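Local coordinates for protein SAM-dependent O-methyltransferase (Leptospira interrogans, PDB 2HNK) that binds S-adenosyl-L-homocysteine in a modified Rossmann fold and probably transfers methyl groups from S-adenosylmethionine to hydroxyl oxygens of its substrates, at residues F27-K32 / W105-L110; D156-P161 / Q194-V199. All coordinates share one frame; numbering follows the deposited sequence.

Contact 1: residues F27-K32 / W105-L110; sequences FLKLRK and WKENGL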
# COMPACT_ATOMS: atom_id res chain seq x y z
N PHE C 27 17.05 -13.32 6.00
CA PHE C 27 15.70 -12.98 6.47
C PHE C 27 14.94 -14.24 6.90
O PHE C 27 14.29 -14.26 7.95
CB PHE C 27 14.91 -12.28 5.37
CG PHE C 27 15.30 -10.84 5.13
CD1 PHE C 27 16.64 -10.44 5.07
CD2 PHE C 27 14.31 -9.88 4.89
CE1 PHE C 27 16.98 -9.11 4.82
CE2 PHE C 27 14.65 -8.55 4.62
CZ PHE C 27 15.99 -8.17 4.59
N LEU C 28 15.00 -15.28 6.07
CA LEU C 28 14.40 -16.58 6.37
C LEU C 28 14.98 -17.15 7.66
O LEU C 28 14.25 -17.65 8.52
CB LEU C 28 14.63 -17.56 5.22
CG LEU C 28 14.25 -19.03 5.41
CD1 LEU C 28 12.77 -19.18 5.71
CD2 LEU C 28 14.64 -19.86 4.19
N LYS C 29 16.31 -17.06 7.77
CA LYS C 29 17.06 -17.47 8.96
C LYS C 29 16.47 -16.83 10.22
O LYS C 29 16.22 -17.52 11.21
CB LYS C 29 18.54 -17.09 8.77
CG LYS C 29 19.53 -17.60 9.79
CD LYS C 29 20.94 -17.13 9.38
CE LYS C 29 22.02 -17.62 10.32
NZ LYS C 29 22.14 -16.77 11.53
N LEU C 30 16.25 -15.51 10.16
CA LEU C 30 15.65 -14.77 11.28
C LEU C 30 14.25 -15.29 11.67
O LEU C 30 13.95 -15.41 12.85
CB LEU C 30 15.60 -13.26 10.99
CG LEU C 30 14.81 -12.34 11.94
CD1 LEU C 30 15.23 -12.48 13.43
CD2 LEU C 30 14.88 -10.89 11.52
N ARG C 31 13.42 -15.58 10.67
CA ARG C 31 12.07 -16.09 10.93
C ARG C 31 12.11 -17.43 11.65
O ARG C 31 11.37 -17.65 12.61
CB ARG C 31 11.26 -16.18 9.63
CG ARG C 31 11.02 -14.83 8.95
CD ARG C 31 9.80 -14.85 8.03
NE ARG C 31 10.05 -15.52 6.76
CZ ARG C 31 9.49 -16.67 6.39
NH1 ARG C 31 8.63 -17.28 7.19
NH2 ARG C 31 9.78 -17.21 5.21
N LYS C 32 12.99 -18.32 11.19
CA LYS C 32 13.22 -19.61 11.84
C LYS C 32 13.70 -19.43 13.29
O LYS C 32 13.18 -20.08 14.20
CB LYS C 32 14.21 -20.47 11.05
CG LYS C 32 13.67 -20.98 9.73
CD LYS C 32 14.69 -21.85 9.00
CE LYS C 32 14.12 -22.38 7.69
NZ LYS C 32 15.17 -22.93 6.77
N TRP C 105 20.82 -7.23 11.38
CA TRP C 105 21.27 -5.98 10.77
C TRP C 105 22.73 -6.11 10.29
O TRP C 105 23.06 -5.71 9.16
CB TRP C 105 21.16 -4.81 11.75
CG TRP C 105 19.78 -4.54 12.30
CD1 TRP C 105 18.58 -4.91 11.75
CD2 TRP C 105 19.47 -3.79 13.48
NE1 TRP C 105 17.55 -4.45 12.53
CE2 TRP C 105 18.06 -3.76 13.60
CE3 TRP C 105 20.25 -3.15 14.46
CZ2 TRP C 105 17.40 -3.12 14.66
CZ3 TRP C 105 19.60 -2.51 15.52
CH2 TRP C 105 18.19 -2.50 15.61
N LYS C 106 23.58 -6.66 11.16
CA LYS C 106 25.00 -6.85 10.85
C LYS C 106 25.20 -7.86 9.73
O LYS C 106 25.99 -7.62 8.82
CB LYS C 106 25.79 -7.27 12.10
CG LYS C 106 27.30 -7.15 11.94
CD LYS C 106 28.04 -7.49 13.24
CE LYS C 106 27.84 -6.43 14.35
NZ LYS C 106 28.47 -5.11 14.02
N GLU C 107 24.48 -8.99 9.80
CA GLU C 107 24.50 -10.01 8.74
C GLU C 107 24.18 -9.41 7.37
O GLU C 107 24.71 -9.85 6.35
CB GLU C 107 23.49 -11.12 9.03
CG GLU C 107 24.01 -12.23 9.94
CD GLU C 107 23.14 -13.49 9.92
OE1 GLU C 107 22.38 -13.69 8.94
OE2 GLU C 107 23.22 -14.29 10.88
N ASN C 108 23.32 -8.40 7.35
CA ASN C 108 22.86 -7.81 6.11
C ASN C 108 23.55 -6.49 5.78
O ASN C 108 23.19 -5.83 4.80
CB ASN C 108 21.34 -7.67 6.14
CG ASN C 108 20.64 -9.02 6.09
OD1 ASN C 108 20.50 -9.62 5.03
ND2 ASN C 108 20.21 -9.51 7.25
N GLY C 109 24.53 -6.11 6.60
CA GLY C 109 25.34 -4.91 6.39
C GLY C 109 24.55 -3.61 6.40
O GLY C 109 24.88 -2.68 5.67
N LEU C 110 23.53 -3.55 7.26
CA LEU C 110 22.58 -2.43 7.27
C LEU C 110 22.68 -1.52 8.49
O LEU C 110 21.93 -0.53 8.59
CB LEU C 110 21.14 -2.97 7.16
CG LEU C 110 20.76 -3.69 5.85
CD1 LEU C 110 19.53 -4.57 6.06
CD2 LEU C 110 20.55 -2.69 4.72

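Contact 2: residues D156-P161 / Q194-V199; sequences DKENYP and QEPSTV. With SAH (S-adenosyl-L-homocysteine), chain O.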
# COMPACT_ATOMS: atom_id res chain seq x y z
N ASP C 156 3.30 -1.94 22.19
CA ASP C 156 2.27 -2.38 23.12
C ASP C 156 0.92 -1.77 22.74
O ASP C 156 0.78 -0.55 22.62
CB ASP C 156 2.66 -2.08 24.57
CG ASP C 156 2.96 -0.61 24.81
OD1 ASP C 156 3.77 -0.04 24.04
OD2 ASP C 156 2.40 -0.04 25.78
N LYS C 157 -0.07 -2.64 22.52
CA LYS C 157 -1.32 -2.29 21.85
C LYS C 157 -2.19 -1.36 22.68
O LYS C 157 -2.88 -0.49 22.13
CB LYS C 157 -2.10 -3.55 21.48
CG LYS C 157 -1.28 -4.67 20.83
CD LYS C 157 -0.59 -4.21 19.55
CE LYS C 157 0.40 -5.24 19.04
NZ LYS C 157 1.44 -4.63 18.17
N GLU C 158 -2.17 -1.55 24.00
CA GLU C 158 -3.00 -0.75 24.91
C GLU C 158 -2.61 0.72 24.86
O GLU C 158 -3.43 1.60 25.17
CB GLU C 158 -2.92 -1.28 26.33
CG GLU C 158 -1.57 -1.06 26.98
CD GLU C 158 -1.42 -1.80 28.28
OE1 GLU C 158 -2.15 -2.80 28.49
OE2 GLU C 158 -0.56 -1.39 29.09
N ASN C 159 -1.36 0.99 24.46
CA ASN C 159 -0.85 2.35 24.32
C ASN C 159 -0.96 2.99 22.93
O ASN C 159 -0.48 4.11 22.75
CB ASN C 159 0.59 2.44 24.83
CG ASN C 159 0.65 2.88 26.29
OD1 ASN C 159 -0.22 3.60 26.77
ND2 ASN C 159 1.69 2.46 27.00
N TYR C 160 -1.59 2.30 21.97
CA TYR C 160 -1.75 2.82 20.61
C TYR C 160 -2.40 4.21 20.57
O TYR C 160 -1.88 5.10 19.89
CB TYR C 160 -2.56 1.85 19.73
CG TYR C 160 -1.77 0.81 18.95
CD1 TYR C 160 -0.59 0.25 19.44
CD2 TYR C 160 -2.25 0.35 17.70
CE1 TYR C 160 0.12 -0.71 18.70
CE2 TYR C 160 -1.55 -0.62 16.97
CZ TYR C 160 -0.37 -1.15 17.47
OH TYR C 160 0.30 -2.10 16.75
N PRO C 161 -3.53 4.42 21.30
CA PRO C 161 -4.10 5.78 21.31
C PRO C 161 -3.18 6.85 21.93
O PRO C 161 -3.37 8.03 21.65
CB PRO C 161 -5.40 5.63 22.12
CG PRO C 161 -5.26 4.37 22.88
CD PRO C 161 -4.35 3.48 22.09
N GLN C 194 -12.74 -7.20 25.80
CA GLN C 194 -12.52 -5.92 26.49
C GLN C 194 -11.16 -5.92 27.20
O GLN C 194 -10.97 -5.23 28.22
CB GLN C 194 -13.66 -5.63 27.49
CG GLN C 194 -15.04 -5.43 26.86
CD GLN C 194 -15.15 -4.13 26.08
OE1 GLN C 194 -14.55 -3.12 26.46
NE2 GLN C 194 -15.91 -4.14 24.99
N GLU C 195 -10.22 -6.69 26.65
CA GLU C 195 -8.85 -6.71 27.13
C GLU C 195 -8.22 -5.35 26.86
O GLU C 195 -8.61 -4.68 25.91
CB GLU C 195 -8.04 -7.82 26.44
CG GLU C 195 -8.69 -9.22 26.46
CD GLU C 195 -9.68 -9.46 25.32
OE1 GLU C 195 -10.01 -8.50 24.60
OE2 GLU C 195 -10.14 -10.61 25.16
N PRO C 196 -7.28 -4.90 27.71
CA PRO C 196 -6.61 -3.60 27.51
C PRO C 196 -6.00 -3.39 26.11
O PRO C 196 -5.99 -2.27 25.61
CB PRO C 196 -5.51 -3.61 28.58
CG PRO C 196 -6.08 -4.46 29.67
CD PRO C 196 -6.80 -5.57 28.93
N SER C 197 -5.50 -4.46 25.49
CA SER C 197 -4.88 -4.37 24.15
C SER C 197 -5.96 -4.11 23.10
O SER C 197 -5.84 -3.19 22.28
CB SER C 197 -4.10 -5.65 23.83
OG SER C 197 -4.94 -6.78 23.93
N THR C 198 -7.02 -4.92 23.16
CA THR C 198 -8.17 -4.80 22.28
C THR C 198 -8.82 -3.43 22.39
O THR C 198 -9.22 -2.85 21.37
CB THR C 198 -9.23 -5.88 22.57
OG1 THR C 198 -8.60 -7.15 22.72
CG2 THR C 198 -10.27 -5.95 21.44
N VAL C 199 -8.92 -2.92 23.62
CA VAL C 199 -9.48 -1.58 23.84
C VAL C 199 -8.58 -0.51 23.19
O VAL C 199 -9.07 0.34 22.46
CB VAL C 199 -9.77 -1.30 25.36
CG1 VAL C 199 -10.19 0.15 25.60
CG2 VAL C 199 -10.86 -2.26 25.88
N SAH O . 8.17 -5.16 14.43
CA SAH O . 8.49 -6.50 15.02
CB SAH O . 7.35 -6.95 15.93
CG SAH O . 7.14 -6.05 17.16
SD SAH O . 6.58 -7.04 18.56
C SAH O . 8.83 -7.57 13.98
O SAH O . 9.23 -8.69 14.32
OXT SAH O . 8.72 -7.36 12.77
C5' SAH O . 6.49 -5.64 19.71
C4' SAH O . 7.82 -5.22 20.33
O4' SAH O . 7.64 -3.99 20.98
C3' SAH O . 8.33 -6.20 21.37
O3' SAH O . 9.66 -6.55 21.04
C2' SAH O . 8.33 -5.46 22.69
O2' SAH O . 9.51 -5.73 23.42
C1' SAH O . 8.26 -4.00 22.25
N9 SAH O . 7.55 -3.12 23.21
C8 SAH O . 6.55 -3.44 24.10
N7 SAH O . 6.21 -2.33 24.80
C5 SAH O . 6.97 -1.30 24.36
C6 SAH O . 7.05 0.05 24.71
N6 SAH O . 6.26 0.56 25.65
N1 SAH O . 7.96 0.87 24.08
C2 SAH O . 8.79 0.37 23.09
N3 SAH O . 8.71 -0.97 22.74
C4 SAH O . 7.82 -1.79 23.37

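Contact 1: residues F27-K32 / W105-L110
Phe-27 brings the CD1-CE1 edge of its ring up to the side-chain amide of Asn-108, with CE1 3.6 Å from OD1. The oxygen lies in the plane of the ring, where the weakly positive ring hydrogens point, while ring and amide planes stand 89° apart. Although the CB of Phe-27 leaves its backbone away from the other segment, CG sits beside the backbone N (chi1 -75°) and the ring reaches back to the amide. The ND2 of Asn-108 is spent elsewhere, on Tyr-104 O in the last turn of helix 95-107 and on Ser-26 OG, and these bonds would leave OD1 as the end that faces the phenyl ring. Helix 95-107, which follows strand 87-92 of the Rossmann-like sheet, ends here in a Schellman motif: Gly-109 has positive phi, Gly-109 N bonds to Lys-106 O at 3.1 Å, and Leu-110 N bonds to Trp-105 O at 2.9 Å. At the exposed margin Lys-29 and Glu-107 form a salt bridge, NZ to OE2 2.8 Å, on the syn lone pair of the carboxylate oxygen. The two chains meet at about a right angle: the lysine is extended as far as CE and bends only at its last torsion (chi4 -82°), which turns NZ to OE2, and its CD passes 3.8 Å from OE1. That second oxygen takes a hydrogen bond from Ser-26 OG, so helix 25-35 holds the carboxylate by both oxygens. Leu-76 of helix 73-81 touches both Phe-27 and Trp-105.

Contact 2: residues D156-P161 / Q194-V199
Lys-157 and Ser-197 meet through their CB atoms, 3.7 Å apart, in a van der Waals contact that brings the 3-10 turn 157-159, just ahead of helix 160-170, against the first turn of helix 196-210. Glu-158 runs alongside Pro-196, its CB 3.3 Å from Pro-196 O and its OE1 3.5 Å from the proline CB. No conventional hydrogen bond crosses between the segments; a CA-H...O contact does, from Glu-158 CA to Pro-196 O (3.4 Å, 129° at the hydrogen). Both segments follow strands of the Rossmann-like fold: 156-161 leads from strand 148-153 into helix 160-170, and 194-199 opens helix 196-210, with Glu-195 at the N-cap. Polar bonds stay within each segment or run to neighbours. Thr-198 OG1 bonds to Glu-195 OE1 at 2.7 Å, from above the carboxylate plane, while Ser-197 OG pairs with Trp-184 NE1. Lys-157 bends at chi2 (-58°), carrying NZ away from the serine to Tyr-160 OH, Ala-155 O, Asn-181 OD1 and a salt bridge with Asp-154. Toward the ligand, Asp-156 OD1 lies 3.0 Å from the adenine N6 of S-adenosyl-L-homocysteine; Tyr-163 OH bonds to this oxygen, and Asn-159 ND2 bonds to the syn lone pair of OD2, which should steady the carboxylate.

In the fold
From the N terminus, helix 10-18 leads to helix 25-35, and contact 1 closes a loop of 72 residues when the end of helix 95-107 returns to it; strands 63-67 and 87-92 and helix 73-81 lie in between. The chain passes through strands 114-118 and 148-153 before contact 2 opens. Its shorter loop, 32 residues, holds most of helix 160-170 and strand 175-180 and closes at the start of helix 196-210. The contacts follow in series, neither nesting nor crossing. They lie on opposite sides of the chain's centre, their centres about 30 Å apart: contact 1 ties an N-terminal helix to the first half of the fold, contact 2 joins the approach to helix 160-170 to the start of helix 196-210.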